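Local coordinates for farnesyltransferase, putative (Trypanosoma cruzi, PDB 3WCA), which probably catalyses the magnesium-dependent condensation of two farnesyl diphosphate molecules to squalene, with NADPH or NADH as reductant, in sterol biosynthesis, at residues Q284-A289 with M328-T333; G142-F146 with L159-V164. The protein carries 1 engineered substitution. One frame throughout, in Å; residues are numbered along the deposited sequence.

In the fold
The chain is an all-helical squalene synthase, and both contacts join helices of it. Contact 2 comes first along the chain. It pairs helix 126-147 with helix 154-179, which follows after a short connection, and the two run roughly antiparallel. Contact 1 comes later, between helices 274-294 and 322-338, which run nearly parallel. The contacts share no helix. Their centres lie about 26 Å apart on opposite sides of the chain's centre, and their nearest atoms are about 11 Å apart. Helix 191-207 touches both. Contact 2 borders the magnesium site. Contact 1 joins a helix beside the bound farnesyl thiodiphosphate to one farther out.

Contact 1: Q284-A289 with M328-T333; sequences QVMAMA and MLKTYT
The ring of Tyr332 takes the methyl of Ala289 over the centre of one face. Ala289 CB lies 3.7 Å from the ring centroid of Tyr332 and 12° off the ring normal, a CH-pi contact. Val285 CG1 approaches the same ring obliquely near CE2. This is packing of two nearly parallel helices in the all-helical squalene synthase fold. The axes of the two short segments come within 9.2 Å, with 13° between their directions. Helix 274-294 reaches the bound farnesyl thiodiphosphate through Gln284, whose NE2 is hydrogen-bonded to Met196 O.

Most of the other contacts are between apolar side chains. Leu329 has CG beside its backbone N, and its CD2 branch leads over to the other helix. There CD2 lies 3.7 Å from Val285 CA and 3.8 Å from Val285 CG2. Met288 CB meets the same methyl of Leu329. Val285 thus uses both branches: CG2 against Leu329, and CG1 toward Met328 CB and Tyr332. Ile315 of helix 309-318 also touches Val285 and Tyr332.

Met288 points toward the second helix. It runs past Tyr332 in the opposite direction, with CG 3.8 Å from Tyr332 CB. Its chain then bends at chi2 and chi3, so that SD and CE both lie beside Thr333. The closer approach is Met288 CE to Thr333 OG1, at 3.7 Å. Thr333 also touches Ile358 and Met361 of helix 347-362.

No hydrogen bond crosses between the segments. The hydroxyl of Thr333 is satisfied within its own helix. Leu329 O accepts from both Thr333 N and Thr333 OG1, which arrive from opposite faces of the carbonyl plane. The OG1 bond is 2.6 Å long, with OG1 38° out of the plane of Leu329 C=O.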
# COMPACT_ATOMS: atom_id res chain seq x y z
N GLN A 284 6.65 -6.25 -1.23
CA GLN A 284 5.80 -7.40 -1.44
C GLN A 284 6.22 -8.55 -0.51
O GLN A 284 5.37 -9.17 0.12
CB GLN A 284 5.84 -7.88 -2.90
CG GLN A 284 5.33 -6.86 -3.94
CD GLN A 284 3.89 -6.45 -3.71
OE1 GLN A 284 3.06 -7.25 -3.29
NE2 GLN A 284 3.59 -5.19 -4.00
N VAL A 285 7.51 -8.83 -0.43
CA VAL A 285 7.97 -9.90 0.44
C VAL A 285 7.64 -9.58 1.91
O VAL A 285 7.26 -10.46 2.68
CB VAL A 285 9.48 -10.15 0.28
CG1 VAL A 285 9.95 -11.19 1.28
CG2 VAL A 285 9.77 -10.61 -1.15
N MET A 286 7.76 -8.31 2.29
CA MET A 286 7.44 -7.87 3.65
C MET A 286 5.95 -8.06 3.95
O MET A 286 5.56 -8.41 5.06
CB MET A 286 7.78 -6.40 3.81
CG MET A 286 9.20 -6.09 3.50
SD MET A 286 10.06 -5.85 5.02
CE MET A 286 10.24 -4.07 4.89
N ALA A 287 5.12 -7.78 2.95
CA ALA A 287 3.68 -7.91 3.10
C ALA A 287 3.31 -9.37 3.32
O ALA A 287 2.48 -9.69 4.17
CB ALA A 287 2.96 -7.37 1.86
N MET A 288 3.94 -10.27 2.56
CA MET A 288 3.65 -11.69 2.72
C MET A 288 4.12 -12.19 4.08
O MET A 288 3.48 -13.07 4.67
CB MET A 288 4.28 -12.51 1.59
CG MET A 288 3.91 -14.00 1.63
SD MET A 288 2.16 -14.38 1.28
CE MET A 288 2.21 -14.24 -0.44
N ALA A 289 5.22 -11.63 4.60
CA ALA A 289 5.71 -12.04 5.92
C ALA A 289 4.71 -11.57 6.98
O ALA A 289 4.37 -12.32 7.90
CB ALA A 289 7.10 -11.44 6.20
N MET A 328 11.72 -16.87 -0.86
CA MET A 328 11.29 -16.27 0.40
C MET A 328 9.76 -16.17 0.46
O MET A 328 9.16 -16.35 1.52
CB MET A 328 11.91 -14.89 0.61
CG MET A 328 13.38 -14.94 1.03
SD MET A 328 14.00 -13.33 1.53
CE MET A 328 14.29 -12.61 -0.07
N LEU A 329 9.13 -15.89 -0.68
CA LEU A 329 7.67 -15.79 -0.73
C LEU A 329 7.07 -17.19 -0.52
O LEU A 329 6.04 -17.35 0.13
CB LEU A 329 7.19 -15.24 -2.08
CG LEU A 329 7.44 -13.76 -2.40
CD1 LEU A 329 6.98 -13.47 -3.83
CD2 LEU A 329 6.70 -12.88 -1.41
N LYS A 330 7.72 -18.19 -1.10
CA LYS A 330 7.25 -19.56 -0.94
C LYS A 330 7.36 -19.92 0.54
O LYS A 330 6.41 -20.45 1.14
CB LYS A 330 8.11 -20.52 -1.77
CG LYS A 330 7.55 -21.94 -1.80
CD LYS A 330 8.57 -22.93 -2.31
CE LYS A 330 8.17 -23.46 -3.66
NZ LYS A 330 7.91 -22.34 -4.59
N THR A 331 8.51 -19.61 1.13
CA THR A 331 8.74 -19.89 2.55
C THR A 331 7.66 -19.27 3.44
O THR A 331 7.13 -19.95 4.32
CB THR A 331 10.10 -19.34 3.02
OG1 THR A 331 11.16 -20.08 2.40
CG2 THR A 331 10.22 -19.47 4.53
N TYR A 332 7.37 -18.00 3.24
CA TYR A 332 6.35 -17.33 4.04
C TYR A 332 4.96 -17.86 3.73
O TYR A 332 4.14 -18.02 4.62
CB TYR A 332 6.42 -15.82 3.83
CG TYR A 332 7.57 -15.19 4.58
CD1 TYR A 332 7.62 -15.24 5.98
CD2 TYR A 332 8.63 -14.59 3.90
CE1 TYR A 332 8.70 -14.71 6.68
CE2 TYR A 332 9.71 -14.06 4.59
CZ TYR A 332 9.75 -14.11 5.97
OH TYR A 332 10.82 -13.57 6.65
N THR A 333 4.70 -18.14 2.46
CA THR A 333 3.41 -18.68 2.07
C THR A 333 3.21 -20.01 2.77
O THR A 333 2.11 -20.31 3.23
CB THR A 333 3.33 -18.92 0.55
OG1 THR A 333 3.52 -17.68 -0.15
CG2 THR A 333 1.97 -19.52 0.19

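Contact 2: G142-F146 with L159-V164; sequences GMCDF and LYCHYV
Phe146 and Tyr160 form an offset edge-to-face pair. The edge of Tyr160 is turned toward the face of Phe146, with planes at 84° and centroids 5.2 Å apart. The nearest atoms are Phe146 CD2 and Tyr160 CD1, at 3.4 Å.

Two CH-pi contacts join the helices. Gly142 CA sits over the centre of the Tyr163 ring, 3.3 Å from its centroid. With no side chain on Gly142, the ring lies directly on the backbone. Tyr160 CB lies over the same Phe146 ring, nearer its rim, 3.9 Å from the centroid.

Further contacts are apolar. Phe146 CE2 meets the edge of the Tyr163 ring at CE2, 3.8 Å away. Leu159 CG lies at the edge of the Phe146 ring. Met143 CG packs on Val164 CG1 at 4.3 Å.

Polar ends have partners outside the segments. Asp145 OD2 makes a salt bridge with Arg149. With chi1 at 178° the Tyr160 ring swings away from its own backbone N, and this brings CD1 against Phe146; its OH bonds to Glu71 OE2.

Glu71 binds magnesium together with Asp68 and Asp72 of helix 51-72. Met143 also touches Glu71. The roughly antiparallel helix pair therefore borders the aspartate-rich magnesium site typical of the squalene and phytoene synthase fold, with Tyr160 as a second-shell partner of a metal ligand.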
# COMPACT_ATOMS: atom_id res chain seq x y z
N GLY A 142 -10.93 9.85 -6.22
CA GLY A 142 -11.34 8.59 -5.63
C GLY A 142 -11.51 8.78 -4.13
O GLY A 142 -12.47 8.29 -3.53
N MET A 143 -10.58 9.49 -3.52
CA MET A 143 -10.67 9.73 -2.09
C MET A 143 -11.95 10.50 -1.80
O MET A 143 -12.64 10.23 -0.82
CB MET A 143 -9.47 10.54 -1.59
CG MET A 143 -8.12 9.81 -1.64
SD MET A 143 -6.80 10.95 -1.13
CE MET A 143 -5.53 9.79 -0.53
N CYS A 144 -12.27 11.48 -2.65
CA CYS A 144 -13.47 12.29 -2.47
C CYS A 144 -14.70 11.39 -2.45
O CYS A 144 -15.59 11.57 -1.62
CB CYS A 144 -13.61 13.34 -3.57
SG CYS A 144 -12.53 14.78 -3.37
N ASP A 145 -14.73 10.43 -3.37
CA ASP A 145 -15.86 9.50 -3.45
C ASP A 145 -16.07 8.77 -2.13
O ASP A 145 -17.21 8.65 -1.66
CB ASP A 145 -15.63 8.49 -4.58
CG ASP A 145 -16.79 7.49 -4.71
OD1 ASP A 145 -17.94 7.87 -4.42
OD2 ASP A 145 -16.54 6.34 -5.13
N PHE A 146 -14.99 8.28 -1.52
CA PHE A 146 -15.10 7.55 -0.26
C PHE A 146 -15.06 8.41 0.99
O PHE A 146 -15.07 7.89 2.10
CB PHE A 146 -14.04 6.45 -0.18
CG PHE A 146 -14.35 5.25 -1.02
CD1 PHE A 146 -15.31 4.33 -0.62
CD2 PHE A 146 -13.73 5.07 -2.26
CE1 PHE A 146 -15.66 3.25 -1.43
CE2 PHE A 146 -14.07 4.00 -3.08
CZ PHE A 146 -15.04 3.08 -2.66
N LEU A 159 -12.19 -1.23 -4.85
CA LEU A 159 -12.09 0.05 -5.54
C LEU A 159 -11.35 1.08 -4.69
O LEU A 159 -10.53 1.84 -5.21
CB LEU A 159 -13.48 0.56 -5.94
CG LEU A 159 -13.52 1.87 -6.75
CD1 LEU A 159 -12.79 1.69 -8.09
CD2 LEU A 159 -14.99 2.30 -6.97
N TYR A 160 -11.64 1.11 -3.40
CA TYR A 160 -10.96 2.07 -2.53
C TYR A 160 -9.45 1.76 -2.49
O TYR A 160 -8.63 2.69 -2.47
CB TYR A 160 -11.53 2.03 -1.10
CG TYR A 160 -10.82 2.98 -0.16
CD1 TYR A 160 -11.08 4.35 -0.18
CD2 TYR A 160 -9.83 2.52 0.72
CE1 TYR A 160 -10.38 5.24 0.64
CE2 TYR A 160 -9.12 3.39 1.54
CZ TYR A 160 -9.39 4.75 1.50
OH TYR A 160 -8.68 5.62 2.30
N CYS A 161 -9.09 0.48 -2.47
CA CYS A 161 -7.69 0.08 -2.46
C CYS A 161 -7.05 0.53 -3.76
O CYS A 161 -5.88 0.94 -3.78
CB CYS A 161 -7.55 -1.44 -2.29
SG CYS A 161 -7.88 -2.02 -0.60
N HIS A 162 -7.82 0.46 -4.84
CA HIS A 162 -7.34 0.87 -6.16
C HIS A 162 -6.95 2.35 -6.13
O HIS A 162 -5.85 2.72 -6.56
CB HIS A 162 -8.43 0.65 -7.21
CG HIS A 162 -8.17 1.34 -8.51
ND1 HIS A 162 -7.18 0.95 -9.38
CD2 HIS A 162 -8.77 2.42 -9.08
CE1 HIS A 162 -7.18 1.76 -10.43
NE2 HIS A 162 -8.13 2.65 -10.27
N TYR A 163 -7.84 3.19 -5.61
CA TYR A 163 -7.59 4.62 -5.54
C TYR A 163 -6.42 5.05 -4.67
O TYR A 163 -5.74 6.03 -4.99
CB TYR A 163 -8.84 5.37 -5.03
CG TYR A 163 -10.04 5.41 -5.96
CD1 TYR A 163 -9.93 5.85 -7.28
CD2 TYR A 163 -11.31 5.03 -5.51
CE1 TYR A 163 -11.05 5.92 -8.13
CE2 TYR A 163 -12.43 5.09 -6.34
CZ TYR A 163 -12.30 5.54 -7.64
OH TYR A 163 -13.41 5.59 -8.45
N VAL A 164 -6.19 4.37 -3.55
CA VAL A 164 -5.12 4.80 -2.67
C VAL A 164 -3.83 4.01 -2.73
O VAL A 164 -2.85 4.41 -2.11
CB VAL A 164 -5.60 4.88 -1.19
CG1 VAL A 164 -6.86 5.78 -1.10
CG2 VAL A 164 -5.88 3.47 -0.64